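Local coordinates for nucleoporin NUP170 (Chaetomium thermophilum, PDB 5HAX), which binds nucleoporin Nup53 through its N-terminal domain and is probably a building block of the symmetric core of the nuclear pore, at residues Gly173-Phe178 with Leu189-Asp194; Phe178-Lys183 with Arg231-Asp237; Gln647-Pro652 with Gln666-Leu672. All blocks are in the same frame, centred on the assembly; numbering follows the deposited sequence.

Contact 1 (Gly173-Phe178 with Leu189-Asp194); sequences GSDVSF and LGGESD
Six hydrogen bonds, three of them backbone to backbone, tie the approach to strand 178-181 to the end of strand 187-190. A classic beta bulge starts strand 178-181, the first of a four-stranded sheet, consistent with a blade of the family's beta-propeller. Ser174 OG donates to Asp194 OD1 at 2.8 Å. Asp175 N donates to Ser193 OG at 2.9 Å. Asp175 (chi1 t) OD2 accepts Glu192 N at 2.9 Å and, within its own loop, Ser177 OG at 2.8 Å. A water bridges Asp175 O (2.8 Å) and Ser193 N (3.2 Å). In the bulge, Gly190 O takes Ser177 N at 2.9 Å and Phe178 N at 3.0 Å. Gly190 N donates to Phe178 O at 3.1 Å, an antiparallel hydrogen-bonded pair. CA-CA distances are Ser174-Ser193 5.4 Å, Val176-Gly191 4.3 Å and Phe178-Gly190 5.2 Å. Gly191 is extended (phi/psi -166/-159); a CB there would clash with Asp175 O. Its CA makes a CA-H...O contact with that Asp175 O. Val176 CG1 packs 4.2 Å from Leu189 CD2, and Phe178 CD2 lies 4.0 Å from Gly191 CA.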
loop_
_atom_site.group_PDB
_atom_site.type_symbol
_atom_site.label_atom_id
_atom_site.label_comp_id
_atom_site.label_asym_id
_atom_site.label_seq_id
_atom_site.Cartn_x
_atom_site.Cartn_y
_atom_site.Cartn_z
ATOM N N GLY A 173 -13.249 2.532 -34.949
ATOM C CA GLY A 173 -14.658 2.644 -34.637
ATOM C C GLY A 173 -15.026 2.441 -33.188
ATOM O O GLY A 173 -16.164 2.731 -32.810
ATOM N N SER A 174 -14.102 1.956 -32.360
ATOM C CA SER A 174 -14.393 1.628 -30.970
ATOM C C SER A 174 -13.966 2.768 -30.054
ATOM O O SER A 174 -12.809 3.205 -30.087
ATOM C CB SER A 174 -13.690 0.333 -30.562
ATOM O OG SER A 174 -14.217 -0.779 -31.267
ATOM N N ASP A 175 -14.904 3.234 -29.232
ATOM C CA ASP A 175 -14.619 4.248 -28.224
ATOM C C ASP A 175 -13.525 3.781 -27.269
ATOM O O ASP A 175 -13.388 2.588 -26.982
ATOM C CB ASP A 175 -15.896 4.568 -27.441
ATOM C CG ASP A 175 -15.627 5.334 -26.161
ATOM O OD1 ASP A 175 -15.493 6.573 -26.225
ATOM O OD2 ASP A 175 -15.563 4.696 -25.088
ATOM N N VAL A 176 -12.741 4.739 -26.776
ATOM C CA VAL A 176 -11.708 4.493 -25.769
ATOM C C VAL A 176 -12.049 5.340 -24.549
ATOM O O VAL A 176 -11.932 6.572 -24.587
ATOM C CB VAL A 176 -10.300 4.823 -26.287
ATOM C CG1 VAL A 176 -9.268 4.640 -25.176
ATOM C CG2 VAL A 176 -9.950 3.948 -27.483
ATOM N N SER A 177 -12.463 4.678 -23.464
ATOM C CA SER A 177 -12.744 5.330 -22.193
ATOM C C SER A 177 -11.892 4.804 -21.049
ATOM O O SER A 177 -11.944 5.374 -19.953
ATOM C CB SER A 177 -14.225 5.164 -21.812
ATOM O OG SER A 177 -15.068 5.920 -22.663
ATOM N N PHE A 178 -11.118 3.744 -21.267
ATOM C CA PHE A 178 -10.318 3.125 -20.218
ATOM C C PHE A 178 -8.948 2.787 -20.782
ATOM O O PHE A 178 -8.848 2.131 -21.824
ATOM C CB PHE A 178 -11.006 1.865 -19.677
ATOM C CG PHE A 178 -12.460 2.066 -19.351
ATOM C CD1 PHE A 178 -12.837 2.787 -18.231
ATOM C CD2 PHE A 178 -13.448 1.537 -20.167
ATOM C CE1 PHE A 178 -14.174 2.980 -17.928
ATOM C CE2 PHE A 178 -14.787 1.722 -19.870
ATOM C CZ PHE A 178 -15.152 2.446 -18.750
ATOM N N LEU A 189 -6.403 -0.888 -24.044
ATOM C CA LEU A 189 -7.496 0.057 -24.254
ATOM C C LEU A 189 -8.839 -0.661 -24.313
ATOM O O LEU A 189 -8.939 -1.793 -24.797
ATOM C CB LEU A 189 -7.321 0.845 -25.559
ATOM C CG LEU A 189 -5.961 1.471 -25.860
ATOM C CD1 LEU A 189 -5.975 2.022 -27.276
ATOM C CD2 LEU A 189 -5.619 2.564 -24.862
ATOM N N GLY A 190 -9.877 0.032 -23.843
ATOM C CA GLY A 190 -11.252 -0.438 -23.904
ATOM C C GLY A 190 -12.185 0.747 -23.776
ATOM O O GLY A 190 -11.764 1.857 -23.445
ATOM N N GLY A 191 -13.464 0.508 -24.037
ATOM C CA GLY A 191 -14.414 1.603 -24.007
ATOM C C GLY A 191 -15.862 1.167 -23.992
ATOM O O GLY A 191 -16.192 0.035 -23.636
ATOM N N GLU A 192 -16.728 2.103 -24.391
ATOM C CA GLU A 192 -18.171 1.967 -24.256
ATOM C C GLU A 192 -18.860 1.612 -25.573
ATOM O O GLU A 192 -20.082 1.757 -25.685
ATOM C CB GLU A 192 -18.753 3.258 -23.676
ATOM C CG GLU A 192 -18.133 3.638 -22.331
ATOM C CD GLU A 192 -18.758 4.875 -21.716
ATOM O OE1 GLU A 192 -19.182 5.773 -22.474
ATOM O OE2 GLU A 192 -18.824 4.948 -20.470
ATOM N N SER A 193 -18.103 1.149 -26.571
ATOM C CA SER A 193 -18.676 0.680 -27.829
ATOM C C SER A 193 -18.906 -0.824 -27.837
ATOM O O SER A 193 -19.871 -1.296 -28.450
ATOM C CB SER A 193 -17.759 1.045 -28.999
ATOM O OG SER A 193 -17.678 2.447 -29.178
ATOM N N ASP A 194 -18.041 -1.576 -27.173
ATOM C CA ASP A 194 -18.043 -3.033 -27.217
ATOM C C ASP A 194 -17.131 -3.509 -26.092
ATOM O O ASP A 194 -16.616 -2.706 -25.309
ATOM C CB ASP A 194 -17.586 -3.547 -28.583
ATOM C CG ASP A 194 -16.314 -2.875 -29.060
ATOM O OD1 ASP A 194 -16.369 -2.132 -30.064
ATOM O OD2 ASP A 194 -15.261 -3.077 -28.423
HETATM O O HOH W 1 -15.060 0.328 -26.943
#

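Contact 2 (Phe178-Lys183 with Arg231-Asp237); sequences FIVGTK and RGLYVDD
Val180 CG2 and Val235 CG2 meet at 3.5 Å in the middle of this contact. Val180 CG1 also lies 3.9 Å from Leu233 CB, and Phe178 CB lies 4.3 Å from Leu233 CG. Phe178 and Val180 point from strand 178-181 toward Leu233 and Val235 of strand 232-236. Ile179 and Tyr234 point away. The strands run parallel, at 4°, with axes 6.7 Å apart at closest approach. CA atoms come nearest at Phe178 with Gly232 (6.2 Å) and at Thr182 with Asp237 (6.4 Å). Each strand pairs by its backbone inside its own sheet, Phe178 with Gly190 and Tyr234 with Tyr243. This fits the inner strands of two successive beta-propeller blades.

The rotamers are m for Phe178 and Val180, mt for Leu233 and t for Val235. The Phe178 ring lies over Gly232, whose CA is 4.0 Å from the ring centroid and 10° off its normal, a CH-pi contact. Phe178 CE1 is 3.3 Å from Arg231 O. Beside it, Arg231 and Gly232 both face Leu245 in a classic beta bulge.

The polar edge is at the C-terminal ends. Lys183 N donates to Asp237 OD1 at 3.2 Å. A water donates to Gly181 O and to Asp237 OD2, both at 2.7 Å. Thr182 CG2 approaches Val235 CG1 at 4.1 Å, while its OG1 is bonded to Arg186 N. These two strands therefore meet mainly through apolar side chains, and the Asp237 carboxylate links to the end of strand 178-181 and the loop after it through a water and a backbone amide.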
loop_
_atom_site.group_PDB
_atom_site.type_symbol
_atom_site.label_atom_id
_atom_site.label_comp_id
_atom_site.label_asym_id
_atom_site.label_seq_id
_atom_site.Cartn_x
_atom_site.Cartn_y
_atom_site.Cartn_z
ATOM N N PHE A 178 -11.118 3.744 -21.267
ATOM C CA PHE A 178 -10.318 3.125 -20.218
ATOM C C PHE A 178 -8.948 2.787 -20.782
ATOM O O PHE A 178 -8.848 2.131 -21.824
ATOM C CB PHE A 178 -11.006 1.865 -19.677
ATOM C CG PHE A 178 -12.460 2.066 -19.351
ATOM C CD1 PHE A 178 -12.837 2.787 -18.231
ATOM C CD2 PHE A 178 -13.448 1.537 -20.167
ATOM C CE1 PHE A 178 -14.174 2.980 -17.928
ATOM C CE2 PHE A 178 -14.787 1.722 -19.870
ATOM C CZ PHE A 178 -15.152 2.446 -18.750
ATOM N N ILE A 179 -7.902 3.246 -20.098
ATOM C CA ILE A 179 -6.518 2.972 -20.467
ATOM C C ILE A 179 -5.797 2.485 -19.220
ATOM O O ILE A 179 -5.891 3.114 -18.161
ATOM C CB ILE A 179 -5.811 4.221 -21.031
ATOM C CG1 ILE A 179 -6.629 4.851 -22.162
ATOM C CG2 ILE A 179 -4.405 3.863 -21.511
ATOM C CD1 ILE A 179 -6.154 6.238 -22.549
ATOM N N VAL A 180 -5.081 1.368 -19.344
ATOM C CA VAL A 180 -4.292 0.826 -18.244
ATOM C C VAL A 180 -2.925 0.421 -18.774
ATOM O O VAL A 180 -2.770 0.066 -19.946
ATOM C CB VAL A 180 -4.988 -0.376 -17.562
ATOM C CG1 VAL A 180 -6.279 0.073 -16.898
ATOM C CG2 VAL A 180 -5.248 -1.494 -18.565
ATOM N N GLY A 181 -1.932 0.483 -17.895
ATOM C CA GLY A 181 -0.573 0.135 -18.254
ATOM C C GLY A 181 -0.006 -0.908 -17.315
ATOM O O GLY A 181 -0.341 -0.960 -16.132
ATOM N N THR A 182 0.866 -1.748 -17.867
ATOM C CA THR A 182 1.555 -2.764 -17.089
ATOM C C THR A 182 2.918 -2.258 -16.630
ATOM O O THR A 182 3.422 -1.227 -17.085
ATOM C CB THR A 182 1.739 -4.050 -17.897
ATOM O OG1 THR A 182 2.701 -3.831 -18.937
ATOM C CG2 THR A 182 0.421 -4.514 -18.502
ATOM N N LYS A 183 3.520 -3.018 -15.713
ATOM C CA LYS A 183 4.851 -2.700 -15.210
ATOM C C LYS A 183 5.864 -2.552 -16.338
ATOM O O LYS A 183 6.788 -1.737 -16.240
ATOM C CB LYS A 183 5.297 -3.795 -14.242
ATOM C CG LYS A 183 6.444 -3.414 -13.331
ATOM C CD LYS A 183 6.746 -4.515 -12.316
ATOM C CE LYS A 183 7.248 -5.794 -12.980
ATOM N NZ LYS A 183 6.153 -6.729 -13.379
ATOM N N ARG A 231 -17.089 -1.312 -18.332
ATOM C CA ARG A 231 -17.114 -0.354 -17.238
ATOM C C ARG A 231 -15.735 -0.097 -16.641
ATOM O O ARG A 231 -15.581 0.868 -15.886
ATOM C CB ARG A 231 -18.054 -0.844 -16.122
ATOM C CG ARG A 231 -19.510 -0.397 -16.243
ATOM C CD ARG A 231 -20.381 -1.146 -15.238
ATOM N NE ARG A 231 -21.250 -0.269 -14.454
ATOM C CZ ARG A 231 -20.822 0.543 -13.491
ATOM N NH1 ARG A 231 -21.688 1.297 -12.823
ATOM N NH2 ARG A 231 -19.529 0.614 -13.199
ATOM N N GLY A 232 -14.741 -0.926 -16.947
ATOM C CA GLY A 232 -13.401 -0.704 -16.429
ATOM C C GLY A 232 -12.452 -1.806 -16.858
ATOM O O GLY A 232 -12.868 -2.910 -17.229
ATOM N N LEU A 233 -11.160 -1.468 -16.809
ATOM C CA LEU A 233 -10.057 -2.393 -17.040
ATOM C C LEU A 233 -9.142 -2.401 -15.822
ATOM O O LEU A 233 -8.944 -1.367 -15.179
ATOM C CB LEU A 233 -9.232 -2.001 -18.283
ATOM C CG LEU A 233 -9.802 -2.251 -19.680
ATOM C CD1 LEU A 233 -8.766 -1.862 -20.723
ATOM C CD2 LEU A 233 -10.210 -3.701 -19.860
ATOM N N TYR A 234 -8.571 -3.571 -15.515
ATOM C CA TYR A 234 -7.779 -3.750 -14.299
ATOM C C TYR A 234 -6.619 -4.706 -14.556
ATOM O O TYR A 234 -6.813 -5.778 -15.134
ATOM C CB TYR A 234 -8.659 -4.280 -13.158
ATOM C CG TYR A 234 -10.003 -3.586 -13.054
ATOM C CD1 TYR A 234 -11.080 -4.004 -13.824
ATOM C CD2 TYR A 234 -10.193 -2.513 -12.192
ATOM C CE1 TYR A 234 -12.305 -3.375 -13.741
ATOM C CE2 TYR A 234 -11.417 -1.878 -12.100
ATOM C CZ TYR A 234 -12.469 -2.316 -12.877
ATOM O OH TYR A 234 -13.693 -1.695 -12.798
ATOM N N VAL A 235 -5.422 -4.327 -14.097
ATOM C CA VAL A 235 -4.187 -5.071 -14.347
ATOM C C VAL A 235 -3.698 -5.694 -13.046
ATOM O O VAL A 235 -3.813 -5.091 -11.972
ATOM C CB VAL A 235 -3.094 -4.154 -14.939
ATOM C CG1 VAL A 235 -1.764 -4.900 -15.064
ATOM C CG2 VAL A 235 -3.527 -3.601 -16.285
ATOM N N ASP A 236 -3.132 -6.899 -13.147
ATOM C CA ASP A 236 -2.392 -7.525 -12.048
ATOM C C ASP A 236 -1.081 -8.068 -12.612
ATOM O O ASP A 236 -1.044 -9.168 -13.174
ATOM C CB ASP A 236 -3.205 -8.626 -11.373
ATOM C CG ASP A 236 -2.478 -9.239 -10.184
ATOM O OD1 ASP A 236 -1.422 -8.698 -9.787
ATOM O OD2 ASP A 236 -2.965 -10.252 -9.640
ATOM N N ASP A 237 -0.006 -7.293 -12.440
ATOM C CA ASP A 237 1.300 -7.674 -12.970
ATOM C C ASP A 237 1.846 -8.931 -12.306
ATOM O O ASP A 237 2.554 -9.709 -12.953
ATOM C CB ASP A 237 2.292 -6.525 -12.790
ATOM C CG ASP A 237 1.966 -5.325 -13.658
ATOM O OD1 ASP A 237 1.722 -5.510 -14.868
ATOM O OD2 ASP A 237 1.954 -4.194 -13.129
HETATM O O HOH W 2 0.637 -1.883 -13.808
#

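Contact 3 (Gln647-Pro652 with Gln666-Leu672); sequences QGLAPP and QKEHQAL
One direct hydrogen bond joins the loop Gln647-Pro652 to helix 663-694. His669 ND1 donates to Gly648 O at 3.0 Å, with the imidazole (chi1 t, chi2 84°) turned to the loop. A water donates to Gln647 O at 2.9 Å and to Glu668 OE2 at 2.4 Å. Glu668 OE2 is also bonded to Ser585 OG.

The loop curves past the His669 ring. Leu649 O, at the ring edge, is 3.3 Å and Pro651 CA 3.5 Å from His669 CE1. Pro652 CD makes an off-centre CH-pi contact, 4.3 Å from the His669 ring centroid.

Apolar contact centres on Leu672, one helical turn after Glu668. Its CD1 lies 3.6 Å from Gly648 CA and 4.5 Å from Leu649 CD2. Gly648 has phi/psi 100/-25, a conformation that favours glycine, and a CB would clash with Leu672 CD1. The CA atoms of Gly648 and His669 are 4.8 Å apart.

This surface contact pins an interhelix loop to the following helix, in the helical C-terminal region of the nucleoporin family. The loop follows helix 622-640; most residues between it and helix 663-694 are not modelled. Glu668, Ala671 and Leu672 also touch His588 of helix 586-599, and Gln647 touches Arg587.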
loop_
_atom_site.group_PDB
_atom_site.type_symbol
_atom_site.label_atom_id
_atom_site.label_comp_id
_atom_site.label_asym_id
_atom_site.label_seq_id
_atom_site.Cartn_x
_atom_site.Cartn_y
_atom_site.Cartn_z
ATOM N N GLN A 647 11.132 -1.390 35.816
ATOM C CA GLN A 647 11.459 -2.659 36.452
ATOM C C GLN A 647 12.358 -3.488 35.544
ATOM O O GLN A 647 12.108 -3.601 34.340
ATOM C CB GLN A 647 10.184 -3.438 36.775
ATOM C CG GLN A 647 9.186 -2.696 37.656
ATOM C CD GLN A 647 8.212 -1.847 36.859
ATOM O OE1 GLN A 647 8.524 -1.384 35.762
ATOM N NE2 GLN A 647 7.019 -1.644 37.409
ATOM N N GLY A 648 13.408 -4.071 36.127
ATOM C CA GLY A 648 14.297 -4.973 35.434
ATOM C C GLY A 648 15.592 -4.339 34.962
ATOM O O GLY A 648 16.589 -5.051 34.792
ATOM N N LEU A 649 15.602 -3.024 34.740
ATOM C CA LEU A 649 16.823 -2.359 34.293
ATOM C C LEU A 649 17.868 -2.342 35.402
ATOM O O LEU A 649 18.994 -2.819 35.219
ATOM C CB LEU A 649 16.506 -0.938 33.823
ATOM C CG LEU A 649 15.575 -0.809 32.613
ATOM C CD1 LEU A 649 15.459 0.648 32.199
ATOM C CD2 LEU A 649 16.058 -1.651 31.440
ATOM N N ALA A 650 17.514 -1.793 36.560
ATOM C CA ALA A 650 18.405 -1.844 37.705
ATOM C C ALA A 650 18.494 -3.278 38.228
ATOM O O ALA A 650 17.554 -4.063 38.076
ATOM C CB ALA A 650 17.915 -0.913 38.809
ATOM N N PRO A 651 19.611 -3.648 38.849
ATOM C CA PRO A 651 19.797 -5.039 39.269
ATOM C C PRO A 651 18.958 -5.361 40.492
ATOM O O PRO A 651 18.842 -4.532 41.408
ATOM C CB PRO A 651 21.298 -5.110 39.584
ATOM C CG PRO A 651 21.651 -3.726 39.996
ATOM C CD PRO A 651 20.773 -2.808 39.187
ATOM N N PRO A 652 18.351 -6.559 40.552
ATOM C CA PRO A 652 17.573 -6.957 41.730
ATOM C C PRO A 652 18.456 -7.403 42.894
ATOM O O PRO A 652 19.411 -6.702 43.232
ATOM C CB PRO A 652 16.727 -8.120 41.211
ATOM C CG PRO A 652 17.550 -8.720 40.130
ATOM C CD PRO A 652 18.292 -7.580 39.489
ATOM N N GLN A 666 15.628 -12.368 38.041
ATOM C CA GLN A 666 17.008 -12.545 37.601
ATOM C C GLN A 666 17.087 -12.640 36.083
ATOM O O GLN A 666 17.814 -11.880 35.434
ATOM C CB GLN A 666 17.607 -13.794 38.252
ATOM C CG GLN A 666 18.420 -13.512 39.503
ATOM C CD GLN A 666 19.709 -12.776 39.200
ATOM O OE1 GLN A 666 20.225 -12.834 38.082
ATOM N NE2 GLN A 666 20.237 -12.075 40.195
ATOM N N LYS A 667 16.339 -13.579 35.497
ATOM C CA LYS A 667 16.370 -13.749 34.049
ATOM C C LYS A 667 15.731 -12.565 33.336
ATOM O O LYS A 667 16.082 -12.273 32.187
ATOM C CB LYS A 667 15.670 -15.052 33.663
ATOM C CG LYS A 667 16.309 -16.299 34.268
ATOM C CD LYS A 667 17.739 -16.496 33.779
ATOM C CE LYS A 667 18.370 -17.749 34.370
ATOM N NZ LYS A 667 19.781 -17.933 33.924
ATOM N N GLU A 668 14.800 -11.875 33.995
ATOM C CA GLU A 668 14.273 -10.628 33.451
ATOM C C GLU A 668 15.386 -9.599 33.299
ATOM O O GLU A 668 15.501 -8.935 32.262
ATOM C CB GLU A 668 13.162 -10.100 34.361
ATOM C CG GLU A 668 12.519 -8.782 33.926
ATOM C CD GLU A 668 11.522 -8.940 32.789
ATOM O OE1 GLU A 668 11.228 -10.087 32.391
ATOM O OE2 GLU A 668 11.026 -7.905 32.294
ATOM N N HIS A 669 16.224 -9.461 34.330
ATOM C CA HIS A 669 17.353 -8.540 34.264
ATOM C C HIS A 669 18.351 -8.965 33.192
ATOM O O HIS A 669 18.854 -8.126 32.435
ATOM C CB HIS A 669 18.030 -8.463 35.633
ATOM C CG HIS A 669 19.239 -7.582 35.667
ATOM N ND1 HIS A 669 19.162 -6.218 35.849
ATOM C CD2 HIS A 669 20.557 -7.871 35.550
ATOM C CE1 HIS A 669 20.379 -5.705 35.840
ATOM N NE2 HIS A 669 21.244 -6.687 35.660
ATOM N N GLN A 670 18.648 -10.264 33.111
ATOM C CA GLN A 670 19.588 -10.753 32.106
ATOM C C GLN A 670 19.054 -10.539 30.697
ATOM O O GLN A 670 19.798 -10.127 29.798
ATOM C CB GLN A 670 19.877 -12.237 32.338
ATOM C CG GLN A 670 20.536 -12.548 33.670
ATOM C CD GLN A 670 20.548 -14.033 33.976
ATOM O OE1 GLN A 670 20.702 -14.864 33.079
ATOM N NE2 GLN A 670 20.375 -14.376 35.247
ATOM N N ALA A 671 17.767 -10.822 30.481
ATOM C CA ALA A 671 17.177 -10.657 29.157
ATOM C C ALA A 671 17.195 -9.195 28.729
ATOM O O ALA A 671 17.598 -8.868 27.608
ATOM C CB ALA A 671 15.751 -11.205 29.150
ATOM N N LEU A 672 16.754 -8.298 29.614
ATOM C CA LEU A 672 16.768 -6.875 29.296
ATOM C C LEU A 672 18.186 -6.382 29.051
ATOM O O LEU A 672 18.420 -5.557 28.160
ATOM C CB LEU A 672 16.110 -6.083 30.426
ATOM C CG LEU A 672 14.609 -6.324 30.616
ATOM C CD1 LEU A 672 14.124 -5.686 31.906
ATOM C CD2 LEU A 672 13.818 -5.795 29.430
HETATM O O HOH W 3 10.569 -5.618 33.018
#

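Overall arrangement
Contacts 1 and 2 belong to the beta-propeller-like part of the chain, and contact 3 to its helical part. The centres of contacts 1 and 2 are about 13 Å apart. They share Phe178 and reach the same sheet, and their segments alternate along the chain. Contact 1 joins the loop before strand 178-181 to the end of its neighbour, strand 187-190, while contact 2 joins that blade to the next. The two touch directly, Leu189 CD2 lying 3.7 Å from Ile179 CG1. Contact 3 comes later in the chain, its centre about 69 Å from that of contact 1 and 56 Å from that of contact 2. The contacts thus sample the sheet-rich and the helical regions, on opposite sides of the chain's centre.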